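Local coordinates for actinorhodin polyketide putative beta-ketoacyl synthase 2 (Streptomyces coelicolor A3, PDB 1TQY), which probably serves as the chain length factor of the actinorhodin polyketide synthase, paired with a beta-ketoacyl synthase partner to set the length of the growing polyketide chain, at residues B[10-15]-B[245-250]; B[94-99]-B[251-256]; B[260-265]-B[406-411]; B[103-108]-B[186-191]. All coordinates share one frame; numbering follows the deposited sequence.

Contact 1: residues B[10-15]-B[245-250]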
loop_
_atom_site.group_PDB
_atom_site.type_symbol
_atom_site.label_atom_id
_atom_site.label_comp_id
_atom_site.label_asym_id
_atom_site.label_seq_id
_atom_site.Cartn_x
_atom_site.Cartn_y
_atom_site.Cartn_z
ATOM N N SER B 10 7.807 -23.003 -7.018
ATOM C CA SER B 10 8.171 -23.127 -5.574
ATOM C C SER B 10 8.963 -21.912 -5.084
ATOM O O SER B 10 10.037 -21.617 -5.604
ATOM C CB SER B 10 8.993 -24.402 -5.362
ATOM O OG SER B 10 9.278 -24.607 -3.989
ATOM N N VAL B 11 8.433 -21.216 -4.083
ATOM C CA VAL B 11 9.096 -20.031 -3.536
ATOM C C VAL B 11 9.752 -20.330 -2.193
ATOM O O VAL B 11 9.083 -20.748 -1.252
ATOM C CB VAL B 11 8.095 -18.871 -3.338
ATOM C CG1 VAL B 11 8.805 -17.650 -2.748
ATOM C CG2 VAL B 11 7.448 -18.521 -4.662
ATOM N N LEU B 12 11.056 -20.100 -2.098
ATOM C CA LEU B 12 11.768 -20.373 -0.861
ATOM C C LEU B 12 12.184 -19.105 -0.123
ATOM O O LEU B 12 12.292 -18.035 -0.718
ATOM C CB LEU B 12 13.014 -21.214 -1.155
ATOM C CG LEU B 12 12.810 -22.468 -2.016
ATOM C CD1 LEU B 12 14.160 -23.062 -2.366
ATOM C CD2 LEU B 12 11.956 -23.480 -1.269
ATOM N N ILE B 13 12.395 -19.246 1.183
ATOM C CA ILE B 13 12.847 -18.154 2.037
ATOM C C ILE B 13 14.331 -18.483 2.219
ATOM O O ILE B 13 14.677 -19.413 2.958
ATOM C CB ILE B 13 12.193 -18.198 3.448
ATOM C CG1 ILE B 13 10.680 -18.412 3.341
ATOM C CG2 ILE B 13 12.534 -16.919 4.220
ATOM C CD1 ILE B 13 9.921 -17.260 2.779
ATOM N N THR B 14 15.201 -17.737 1.550
ATOM C CA THR B 14 16.636 -18.003 1.629
ATOM C C THR B 14 17.396 -17.132 2.619
ATOM O O THR B 14 18.470 -17.510 3.090
ATOM C CB THR B 14 17.298 -17.838 0.249
ATOM O OG1 THR B 14 16.945 -16.562 -0.294
ATOM C CG2 THR B 14 16.835 -18.929 -0.703
ATOM N N GLY B 15 16.848 -15.964 2.926
ATOM C CA GLY B 15 17.516 -15.083 3.860
ATOM C C GLY B 15 16.551 -14.297 4.722
ATOM O O GLY B 15 15.505 -13.857 4.253
ATOM N N GLU B 245 12.709 -16.329 -3.191
ATOM C CA GLU B 245 13.114 -16.520 -4.562
ATOM C C GLU B 245 12.718 -17.861 -5.131
ATOM O O GLU B 245 12.411 -18.805 -4.402
ATOM C CB GLU B 245 14.618 -16.277 -4.717
ATOM C CG GLU B 245 15.520 -17.082 -3.815
ATOM C CD GLU B 245 16.960 -16.545 -3.811
ATOM O OE1 GLU B 245 17.508 -16.266 -4.907
ATOM O OE2 GLU B 245 17.551 -16.419 -2.716
ATOM N N ASP B 246 12.681 -17.895 -6.458
ATOM C CA ASP B 246 12.329 -19.069 -7.234
ATOM C C ASP B 246 13.279 -20.205 -6.890
ATOM O O ASP B 246 14.498 -20.020 -6.841
ATOM C CB ASP B 246 12.419 -18.718 -8.727
ATOM C CG ASP B 246 12.028 -19.867 -9.627
ATOM O OD1 ASP B 246 12.735 -20.900 -9.641
ATOM O OD2 ASP B 246 11.005 -19.726 -10.327
ATOM N N SER B 247 12.710 -21.377 -6.637
ATOM C CA SER B 247 13.495 -22.557 -6.284
ATOM C C SER B 247 14.635 -22.811 -7.264
ATOM O O SER B 247 15.797 -22.946 -6.873
ATOM C CB SER B 247 12.594 -23.787 -6.257
ATOM O OG SER B 247 12.696 -24.428 -5.004
ATOM N N ALA B 248 14.278 -22.892 -8.541
ATOM C CA ALA B 248 15.240 -23.140 -9.600
ATOM C C ALA B 248 16.309 -22.057 -9.610
ATOM O O ALA B 248 17.500 -22.355 -9.520
ATOM C CB ALA B 248 14.530 -23.200 -10.945
ATOM N N ALA B 249 15.893 -20.799 -9.708
ATOM C CA ALA B 249 16.856 -19.701 -9.718
ATOM C C ALA B 249 17.770 -19.758 -8.496
ATOM O O ALA B 249 18.953 -19.431 -8.580
ATOM C CB ALA B 249 16.132 -18.365 -9.761
ATOM N N ALA B 250 17.221 -20.175 -7.361
ATOM C CA ALA B 250 18.002 -20.266 -6.136
ATOM C C ALA B 250 19.147 -21.266 -6.272
ATOM O O ALA B 250 20.303 -20.928 -6.027
ATOM C CB ALA B 250 17.103 -20.662 -4.971
#
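Thr14 OG1 (chi1 52°) and Glu245 CG (chi1 55°) each sit between their own backbone N and carbonyl carbon. From there the two side chains cross at about a right angle, and the extended Glu245 chain carries its carboxylate to the threonine. Thr14 OG1 donates a short 2.5 Å hydrogen bond to Glu245 OE2 on its anti lone pair, the one facing away from OE1, while Thr14 CG2 packs 3.3 Å from OE2. The backbones of the two segments form an antiparallel pair: Leu12 and Glu245 are hydrogen-bonded partners, with Leu12 N 3.0 Å from Glu245 O and the return bond from Glu245 N to Leu12 O. Val11 and Asp246 make the neighbouring non-hydrogen-bonded pair, their side chains on the other face of the sheet. Past the strand, Ser247 N still reaches Ser10 O at 2.9 Å, although helix 247-253 has already begun. Leu12 turns its CD1 branch to Ser247 OG, 3.3 Å away. Asp246 is the N-cap of this helix; its OD1 takes Ala249 N at 3.2 Å from above the carboxylate plane, with a weaker bond from Ala248 N. Glu245 OE2 also forms a salt bridge with Arg253, from the last turn of the same helix. With a hydroxyl and a guanidinium on one oxygen, the buried carboxylate has polar partners that would be expected to favour its negative charge.

Contact 2: residues B[94-99]-B[251-256]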
loop_
_atom_site.group_PDB
_atom_site.type_symbol
_atom_site.label_atom_id
_atom_site.label_comp_id
_atom_site.label_asym_id
_atom_site.label_seq_id
_atom_site.Cartn_x
_atom_site.Cartn_y
_atom_site.Cartn_z
ATOM N N ALA B 94 21.260 -14.638 2.944
ATOM C CA ALA B 94 20.975 -15.482 1.796
ATOM C C ALA B 94 22.170 -15.551 0.856
ATOM O O ALA B 94 22.115 -16.215 -0.181
ATOM C CB ALA B 94 19.768 -14.938 1.040
ATOM N N LYS B 95 23.243 -14.855 1.204
ATOM C CA LYS B 95 24.421 -14.849 0.350
ATOM C C LYS B 95 24.025 -14.376 -1.043
ATOM O O LYS B 95 24.430 -14.970 -2.039
ATOM C CB LYS B 95 25.019 -16.257 0.255
ATOM C CG LYS B 95 26.133 -16.540 1.240
ATOM C CD LYS B 95 25.681 -16.328 2.668
ATOM C CE LYS B 95 26.875 -16.335 3.609
ATOM N NZ LYS B 95 27.671 -17.585 3.455
ATOM N N ALA B 96 23.217 -13.326 -1.114
ATOM C CA ALA B 96 22.783 -12.792 -2.399
ATOM C C ALA B 96 23.438 -11.436 -2.632
ATOM O O ALA B 96 23.388 -10.557 -1.773
ATOM C CB ALA B 96 21.265 -12.653 -2.433
ATOM N N ASP B 97 24.056 -11.273 -3.795
ATOM C CA ASP B 97 24.724 -10.024 -4.133
ATOM C C ASP B 97 23.957 -9.280 -5.219
ATOM O O ASP B 97 24.052 -9.622 -6.392
ATOM C CB ASP B 97 26.146 -10.304 -4.618
ATOM C CG ASP B 97 26.890 -9.041 -5.007
ATOM O OD1 ASP B 97 28.012 -9.163 -5.553
ATOM O OD2 ASP B 97 26.361 -7.930 -4.769
ATOM N N PRO B 98 23.195 -8.241 -4.837
ATOM C CA PRO B 98 22.402 -7.434 -5.772
ATOM C C PRO B 98 23.220 -6.928 -6.962
ATOM O O PRO B 98 22.702 -6.785 -8.067
ATOM C CB PRO B 98 21.904 -6.287 -4.900
ATOM C CG PRO B 98 21.807 -6.902 -3.551
ATOM C CD PRO B 98 23.063 -7.730 -3.461
ATOM N N GLU B 99 24.498 -6.649 -6.729
ATOM C CA GLU B 99 25.361 -6.153 -7.790
ATOM C C GLU B 99 25.729 -7.251 -8.765
ATOM O O GLU B 99 26.143 -6.983 -9.893
ATOM C CB GLU B 99 26.617 -5.544 -7.184
ATOM C CG GLU B 99 26.313 -4.336 -6.323
ATOM C CD GLU B 99 27.534 -3.804 -5.606
ATOM O OE1 GLU B 99 28.522 -3.463 -6.295
ATOM O OE2 GLU B 99 27.506 -3.725 -4.353
ATOM N N GLU B 251 18.824 -22.498 -6.657
ATOM C CA GLU B 251 19.847 -23.523 -6.811
ATOM C C GLU B 251 20.856 -23.155 -7.888
ATOM O O GLU B 251 22.052 -23.409 -7.738
ATOM C CB GLU B 251 19.219 -24.880 -7.132
ATOM C CG GLU B 251 19.219 -25.826 -5.943
ATOM C CD GLU B 251 19.560 -27.255 -6.333
ATOM O OE1 GLU B 251 20.560 -27.450 -7.063
ATOM O OE2 GLU B 251 18.838 -28.183 -5.897
ATOM N N ALA B 252 20.372 -22.552 -8.968
ATOM C CA ALA B 252 21.233 -22.133 -10.066
ATOM C C ALA B 252 22.200 -21.059 -9.571
ATOM O O ALA B 252 23.338 -20.968 -10.037
ATOM C CB ALA B 252 20.387 -21.585 -11.209
ATOM N N ARG B 253 21.734 -20.255 -8.619
ATOM C CA ARG B 253 22.514 -19.173 -8.025
ATOM C C ARG B 253 23.607 -19.745 -7.123
ATOM O O ARG B 253 24.581 -19.066 -6.801
ATOM C CB ARG B 253 21.573 -18.264 -7.216
ATOM C CG ARG B 253 22.236 -17.125 -6.460
ATOM C CD ARG B 253 21.220 -16.039 -6.105
ATOM N NE ARG B 253 20.374 -16.374 -4.966
ATOM C CZ ARG B 253 20.813 -16.449 -3.714
ATOM N NH1 ARG B 253 22.086 -16.215 -3.449
ATOM N NH2 ARG B 253 19.981 -16.751 -2.724
ATOM N N GLY B 254 23.439 -21.002 -6.730
ATOM C CA GLY B 254 24.404 -21.643 -5.860
ATOM C C GLY B 254 23.914 -21.663 -4.426
ATOM O O GLY B 254 24.633 -22.078 -3.512
ATOM N N ARG B 255 22.683 -21.201 -4.231
ATOM C CA ARG B 255 22.057 -21.154 -2.915
ATOM C C ARG B 255 21.198 -22.403 -2.768
ATOM O O ARG B 255 20.059 -22.435 -3.227
ATOM C CB ARG B 255 21.182 -19.896 -2.792
ATOM C CG ARG B 255 20.451 -19.748 -1.465
ATOM C CD ARG B 255 21.419 -19.543 -0.315
ATOM N NE ARG B 255 20.737 -19.411 0.971
ATOM C CZ ARG B 255 21.362 -19.211 2.127
ATOM N NH1 ARG B 255 22.683 -19.120 2.159
ATOM N NH2 ARG B 255 20.671 -19.102 3.252
ATOM N N HIS B 256 21.758 -23.434 -2.142
ATOM C CA HIS B 256 21.044 -24.694 -1.944
ATOM C C HIS B 256 20.503 -24.806 -0.526
ATOM O O HIS B 256 19.882 -25.803 -0.158
ATOM C CB HIS B 256 21.969 -25.883 -2.210
ATOM C CG HIS B 256 22.641 -25.836 -3.544
ATOM N ND1 HIS B 256 23.653 -24.948 -3.837
ATOM C CD2 HIS B 256 22.428 -26.550 -4.674
ATOM C CE1 HIS B 256 24.036 -25.115 -5.090
ATOM N NE2 HIS B 256 23.308 -26.081 -5.621
#
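Arg253 and Arg255 close on Ala94 with their guanidinium groups turned differently: Arg253 meets its carbonyl edge-on, whereas Arg255 lays a face over its backbone. Arg253 NH1 bonds Ala94 O at 3.3 Å, the oxygen lying nearly in the guanidinium plane, and NH2 adds a weak bond at 3.4 Å. Arg253 CG is anti to the backbone N (chi1 177°), and a bend at chi3 (78°) places NE. The flat group is sandwiched: Arg255 CB lies 3.3 Å above one face and Ala96 CB 3.8 Å above the opposite one, both offset toward the rim. Ala94 CA lies 3.8 Å above the plane of the Arg255 guanidinium, over its centre, and Arg255 CD comes within 3.4 Å of Ala94 O. Lys95 crosses Arg255 at about a right angle, its NZ, a like charge, 5.4 Å from Arg255 NH1. Two helix ends meet here, since Lys95 and Gly254 each close a Schellman motif, after helices 78-93 and 247-253. Ala94 O, just past the end of helix 78-93, probably carries extra partial negative charge from the helix end, which would favour the arginines. Arg253 NH2 has its stronger partner in Glu245, whose carboxylate probably offsets the charge of Arg253.

Contact 3: residues B[260-265]-B[406-411]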
loop_
_atom_site.group_PDB
_atom_site.type_symbol
_atom_site.label_atom_id
_atom_site.label_comp_id
_atom_site.label_asym_id
_atom_site.label_seq_id
_atom_site.Cartn_x
_atom_site.Cartn_y
_atom_site.Cartn_z
ATOM N N GLY B 260 12.797 -22.443 4.374
ATOM C CA GLY B 260 11.587 -23.185 4.124
ATOM C C GLY B 260 10.922 -22.689 2.865
ATOM O O GLY B 260 11.464 -21.841 2.147
ATOM N N GLU B 261 9.735 -23.221 2.603
ATOM C CA GLU B 261 8.959 -22.862 1.427
ATOM C C GLU B 261 7.685 -22.148 1.842
ATOM O O GLU B 261 7.071 -22.485 2.853
ATOM C CB GLU B 261 8.584 -24.130 0.651
ATOM C CG GLU B 261 7.699 -23.884 -0.561
ATOM C CD GLU B 261 7.038 -25.157 -1.080
ATOM O OE1 GLU B 261 7.570 -26.258 -0.818
ATOM O OE2 GLU B 261 5.993 -25.051 -1.758
ATOM N N LEU B 262 7.296 -21.150 1.064
ATOM C CA LEU B 262 6.063 -20.431 1.326
ATOM C C LEU B 262 5.070 -21.212 0.458
ATOM O O LEU B 262 4.919 -20.925 -0.729
ATOM C CB LEU B 262 6.179 -18.989 0.836
ATOM C CG LEU B 262 5.311 -17.954 1.542
ATOM C CD1 LEU B 262 5.151 -16.733 0.644
ATOM C CD2 LEU B 262 3.952 -18.525 1.880
ATOM N N ALA B 263 4.410 -22.200 1.049
ATOM C CA ALA B 263 3.487 -23.067 0.321
ATOM C C ALA B 263 2.192 -22.445 -0.180
ATOM O O ALA B 263 1.808 -22.652 -1.332
ATOM C CB ALA B 263 3.175 -24.296 1.170
ATOM N N GLY B 264 1.505 -21.708 0.686
ATOM C CA GLY B 264 0.255 -21.087 0.284
ATOM C C GLY B 264 -0.012 -19.794 1.028
ATOM O O GLY B 264 0.565 -19.549 2.094
ATOM N N CYS B 265 -0.890 -18.968 0.460
ATOM C CA CYS B 265 -1.262 -17.670 1.036
ATOM C C CYS B 265 -2.720 -17.361 0.732
ATOM O O CYS B 265 -3.264 -17.838 -0.259
ATOM C CB CYS B 265 -0.425 -16.547 0.421
ATOM S SG CYS B 265 1.350 -16.860 0.364
ATOM N N ALA B 406 -0.909 -17.889 6.026
ATOM C CA ALA B 406 0.224 -18.336 5.237
ATOM C C ALA B 406 0.696 -19.692 5.723
ATOM O O ALA B 406 0.872 -19.909 6.922
ATOM C CB ALA B 406 1.354 -17.331 5.344
ATOM N N VAL B 407 0.896 -20.614 4.793
ATOM C CA VAL B 407 1.363 -21.941 5.169
ATOM C C VAL B 407 2.808 -22.121 4.720
ATOM O O VAL B 407 3.152 -21.839 3.576
ATOM C CB VAL B 407 0.434 -23.038 4.585
ATOM C CG1 VAL B 407 -0.078 -22.610 3.240
ATOM C CG2 VAL B 407 1.180 -24.366 4.493
ATOM N N LEU B 408 3.654 -22.571 5.641
ATOM C CA LEU B 408 5.076 -22.770 5.367
ATOM C C LEU B 408 5.457 -24.239 5.511
ATOM O O LEU B 408 4.813 -24.984 6.249
ATOM C CB LEU B 408 5.913 -21.947 6.350
ATOM C CG LEU B 408 5.617 -20.447 6.439
ATOM C CD1 LEU B 408 6.450 -19.835 7.528
ATOM C CD2 LEU B 408 5.910 -19.788 5.100
ATOM N N ARG B 409 6.510 -24.648 4.809
ATOM C CA ARG B 409 6.984 -26.027 4.885
ATOM C C ARG B 409 8.473 -26.096 5.165
ATOM O O ARG B 409 9.236 -25.232 4.741
ATOM C CB ARG B 409 6.717 -26.777 3.582
ATOM C CG ARG B 409 5.273 -27.067 3.287
ATOM C CD ARG B 409 5.149 -28.428 2.627
ATOM N NE ARG B 409 3.795 -28.657 2.141
ATOM C CZ ARG B 409 3.279 -28.052 1.076
ATOM N NH1 ARG B 409 4.010 -27.188 0.383
ATOM N NH2 ARG B 409 2.028 -28.302 0.714
ATOM N N ARG B 410 8.875 -27.143 5.878
ATOM C CA ARG B 410 10.273 -27.376 6.220
ATOM C C ARG B 410 11.044 -27.609 4.928
ATOM O O ARG B 410 10.579 -28.335 4.048
ATOM C CB ARG B 410 10.389 -28.627 7.095
ATOM C CG ARG B 410 11.349 -28.532 8.281
ATOM C CD ARG B 410 12.813 -28.336 7.894
ATOM N NE ARG B 410 13.134 -26.962 7.508
ATOM C CZ ARG B 410 14.374 -26.500 7.360
ATOM N NH1 ARG B 410 15.412 -27.303 7.566
ATOM N NH2 ARG B 410 14.577 -25.240 7.001
ATOM N N PHE B 411 12.221 -26.998 4.819
ATOM C CA PHE B 411 13.065 -27.152 3.633
ATOM C C PHE B 411 13.646 -28.564 3.514
ATOM O O PHE B 411 14.517 -28.905 4.346
ATOM C CB PHE B 411 14.205 -26.124 3.648
ATOM C CG PHE B 411 15.131 -26.234 2.469
ATOM C CD1 PHE B 411 16.463 -26.611 2.639
ATOM C CD2 PHE B 411 14.666 -25.977 1.181
ATOM C CE1 PHE B 411 17.317 -26.735 1.542
ATOM C CE2 PHE B 411 15.508 -26.098 0.076
ATOM C CZ PHE B 411 16.839 -26.477 0.256
#
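Arg409 reaches over Ala263 toward Glu261 on one face of an antiparallel strand pair. From CB, on the same face as Glu261, chi1 of -69° sets CG beside the backbone N, 4.1 Å from Ala263 CB. A turn at chi2 (-143°) places CD, and beyond NE the guanidinium carbon CZ lies 3.8 Å from that methyl. At the tip NH1 lies near Ala263 CB and makes a long salt bridge of 3.6 Å to Glu261 OE2. The two side chains run side by side in the same direction, with OE2 at the guanidinium edge but the carboxylate and guanidinium planes 52° apart. NH2 donates to Ala292 O at the end of helix 281-292. In the backbone, Ala263 and Gly264 both face Val407 in a classic beta bulge, their N atoms sending weak bonds to Val407 O of 2.8 and 3.3 Å. On the other face Leu262 CD2 touches Leu408 CD2 at 4.0 Å. Ala292 of helix 281-292 packs on Ala263 and Val407, helix 345-359 packs on Leu408, and strands 11-20 and 391-398 continue the sheet beyond the outer edges of the pair, within the layered thiolase-like fold.

Contact 4: residues B[103-108]-B[186-191]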
loop_
_atom_site.group_PDB
_atom_site.type_symbol
_atom_site.label_atom_id
_atom_site.label_comp_id
_atom_site.label_asym_id
_atom_site.label_seq_id
_atom_site.Cartn_x
_atom_site.Cartn_y
_atom_site.Cartn_z
ATOM N N ASP B 103 19.413 -6.435 -12.489
ATOM C CA ASP B 103 18.577 -5.446 -11.826
ATOM C C ASP B 103 17.065 -5.709 -11.925
ATOM O O ASP B 103 16.358 -5.664 -10.914
ATOM C CB ASP B 103 18.919 -4.033 -12.335
ATOM C CG ASP B 103 18.618 -3.831 -13.817
ATOM O OD1 ASP B 103 18.741 -4.789 -14.610
ATOM O OD2 ASP B 103 18.275 -2.689 -14.192
ATOM N N TYR B 104 16.569 -6.005 -13.120
ATOM C CA TYR B 104 15.148 -6.265 -13.283
ATOM C C TYR B 104 14.679 -7.575 -12.628
ATOM O O TYR B 104 13.487 -7.763 -12.435
ATOM C CB TYR B 104 14.762 -6.286 -14.763
ATOM C CG TYR B 104 14.911 -4.955 -15.473
ATOM C CD1 TYR B 104 14.249 -3.813 -15.018
ATOM C CD2 TYR B 104 15.704 -4.842 -16.608
ATOM C CE1 TYR B 104 14.379 -2.593 -15.682
ATOM C CE2 TYR B 104 15.840 -3.631 -17.279
ATOM C CZ TYR B 104 15.180 -2.512 -16.818
ATOM O OH TYR B 104 15.312 -1.319 -17.486
ATOM N N ASP B 105 15.599 -8.474 -12.293
ATOM C CA ASP B 105 15.215 -9.726 -11.663
ATOM C C ASP B 105 15.083 -9.629 -10.137
ATOM O O ASP B 105 14.941 -10.643 -9.454
ATOM C CB ASP B 105 16.204 -10.849 -12.008
ATOM C CG ASP B 105 16.058 -11.350 -13.442
ATOM O OD1 ASP B 105 14.949 -11.241 -14.017
ATOM O OD2 ASP B 105 17.053 -11.874 -13.984
ATOM N N MET B 106 15.132 -8.412 -9.606
ATOM C CA MET B 106 15.008 -8.206 -8.170
ATOM C C MET B 106 13.883 -7.238 -7.843
ATOM O O MET B 106 13.898 -6.077 -8.261
ATOM C CB MET B 106 16.323 -7.694 -7.596
ATOM C CG MET B 106 17.463 -8.678 -7.766
ATOM S SD MET B 106 18.993 -8.036 -7.074
ATOM C CE MET B 106 19.500 -6.867 -8.368
ATOM N N GLY B 107 12.902 -7.727 -7.089
ATOM C CA GLY B 107 11.773 -6.892 -6.714
ATOM C C GLY B 107 11.712 -6.607 -5.225
ATOM O O GLY B 107 12.434 -7.217 -4.436
ATOM N N VAL B 108 10.851 -5.675 -4.838
ATOM C CA VAL B 108 10.705 -5.325 -3.434
ATOM C C VAL B 108 9.238 -5.096 -3.079
ATOM O O VAL B 108 8.579 -4.215 -3.637
ATOM C CB VAL B 108 11.528 -4.055 -3.076
ATOM C CG1 VAL B 108 11.317 -3.684 -1.609
ATOM C CG2 VAL B 108 13.018 -4.310 -3.316
ATOM N N GLY B 186 7.462 -14.401 -12.811
ATOM C CA GLY B 186 8.697 -14.185 -13.541
ATOM C C GLY B 186 9.849 -13.408 -12.925
ATOM O O GLY B 186 10.839 -13.172 -13.617
ATOM N N THR B 187 9.745 -12.990 -11.665
ATOM C CA THR B 187 10.851 -12.279 -11.017
ATOM C C THR B 187 11.489 -13.260 -10.032
ATOM O O THR B 187 10.882 -13.613 -9.037
ATOM C CB THR B 187 10.380 -11.044 -10.238
ATOM O OG1 THR B 187 9.661 -10.160 -11.110
ATOM C CG2 THR B 187 11.585 -10.308 -9.657
ATOM N N PRO B 188 12.734 -13.697 -10.291
ATOM C CA PRO B 188 13.479 -14.651 -9.456
ATOM C C PRO B 188 13.673 -14.346 -7.986
ATOM O O PRO B 188 13.601 -15.246 -7.150
ATOM C CB PRO B 188 14.830 -14.759 -10.158
ATOM C CG PRO B 188 14.520 -14.428 -11.562
ATOM C CD PRO B 188 13.570 -13.258 -11.419
ATOM N N LEU B 189 13.954 -13.092 -7.665
ATOM C CA LEU B 189 14.184 -12.735 -6.280
ATOM C C LEU B 189 13.323 -11.553 -5.894
ATOM O O LEU B 189 13.136 -10.618 -6.678
ATOM C CB LEU B 189 15.672 -12.425 -6.060
ATOM C CG LEU B 189 16.172 -12.125 -4.645
ATOM C CD1 LEU B 189 17.665 -12.337 -4.562
ATOM C CD2 LEU B 189 15.813 -10.690 -4.257
ATOM N N VAL B 190 12.798 -11.608 -4.675
ATOM C CA VAL B 190 11.956 -10.548 -4.159
ATOM C C VAL B 190 12.231 -10.354 -2.675
ATOM O O VAL B 190 12.220 -11.310 -1.889
ATOM C CB VAL B 190 10.456 -10.869 -4.370
ATOM C CG1 VAL B 190 9.603 -9.836 -3.640
ATOM C CG2 VAL B 190 10.124 -10.858 -5.862
ATOM N N VAL B 191 12.510 -9.111 -2.298
ATOM C CA VAL B 191 12.770 -8.772 -0.904
ATOM C C VAL B 191 11.418 -8.354 -0.347
ATOM O O VAL B 191 10.739 -7.492 -0.909
ATOM C CB VAL B 191 13.782 -7.614 -0.795
ATOM C CG1 VAL B 191 13.882 -7.143 0.648
ATOM C CG2 VAL B 191 15.135 -8.083 -1.285
#
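Asp105 O, Gly107 N and Gly107 O bond in turn with Leu189 N, Leu189 O and Val191 N, a parallel pairing of strands 106-108 and 189-191 whose axes lie 26° apart. The first bond is 3.2 Å from Leu189 N to Asp105 O; the two that follow, Gly107 N to Leu189 O and Val191 N to Gly107 O, are both 2.9 Å. Where the strands begin, Pro188 CD lies 3.6 Å from Asp105 CB, the two side chains crossing at a slant. Thr187 has CG2 anti to its backbone N, which brings the methyl to 3.4 Å from Asp105 O. In this thiolase-like fold the two strands are neighbours in a core sheet: strand 163-166 flanks 106-111 on its far side and strand 238-246 flanks 189-196. Helix 171-185 covers the face bearing Val190, and Val190 CG1 lies 3.9 Å from Gly107 O. On the other face Met106 CG meets Leu189 CD2 at 4.4 Å and Val108 CG2 meets Val191 CB at 4.2 Å, with Met158 against both Val108 and Val191. In the 3-10 turn before the strand, Asp103 holds OD2 3.9 Å above the centre of the Tyr104 ring and forms a salt bridge with a basic side chain of the partner protein chain.

How the contacts relate
Contacts 1, 3 and 4 follow the thiolase-like core from strand to strand: 106-111, 189-196, 238-246, 11-20, 260-269, 402-410. Contact 1 is central, with contacts 3 and 4 each about 11 Å from it centre to centre and contact 2 about 9 Å. Strands 189-196 and 238-246 link contacts 4 and 1; strands 11-20 and 260-269 link contacts 1 and 3. Contact 2 shares helix 247-253 with contact 1, and Glu245 to Arg253 joins the two. In sequence, contact 4 nests inside the loops closed by contacts 1 and 2, whose segments alternate; contact 3 follows, pairing the last strand with 260-269, which itself borders the N-terminal strand 11-20.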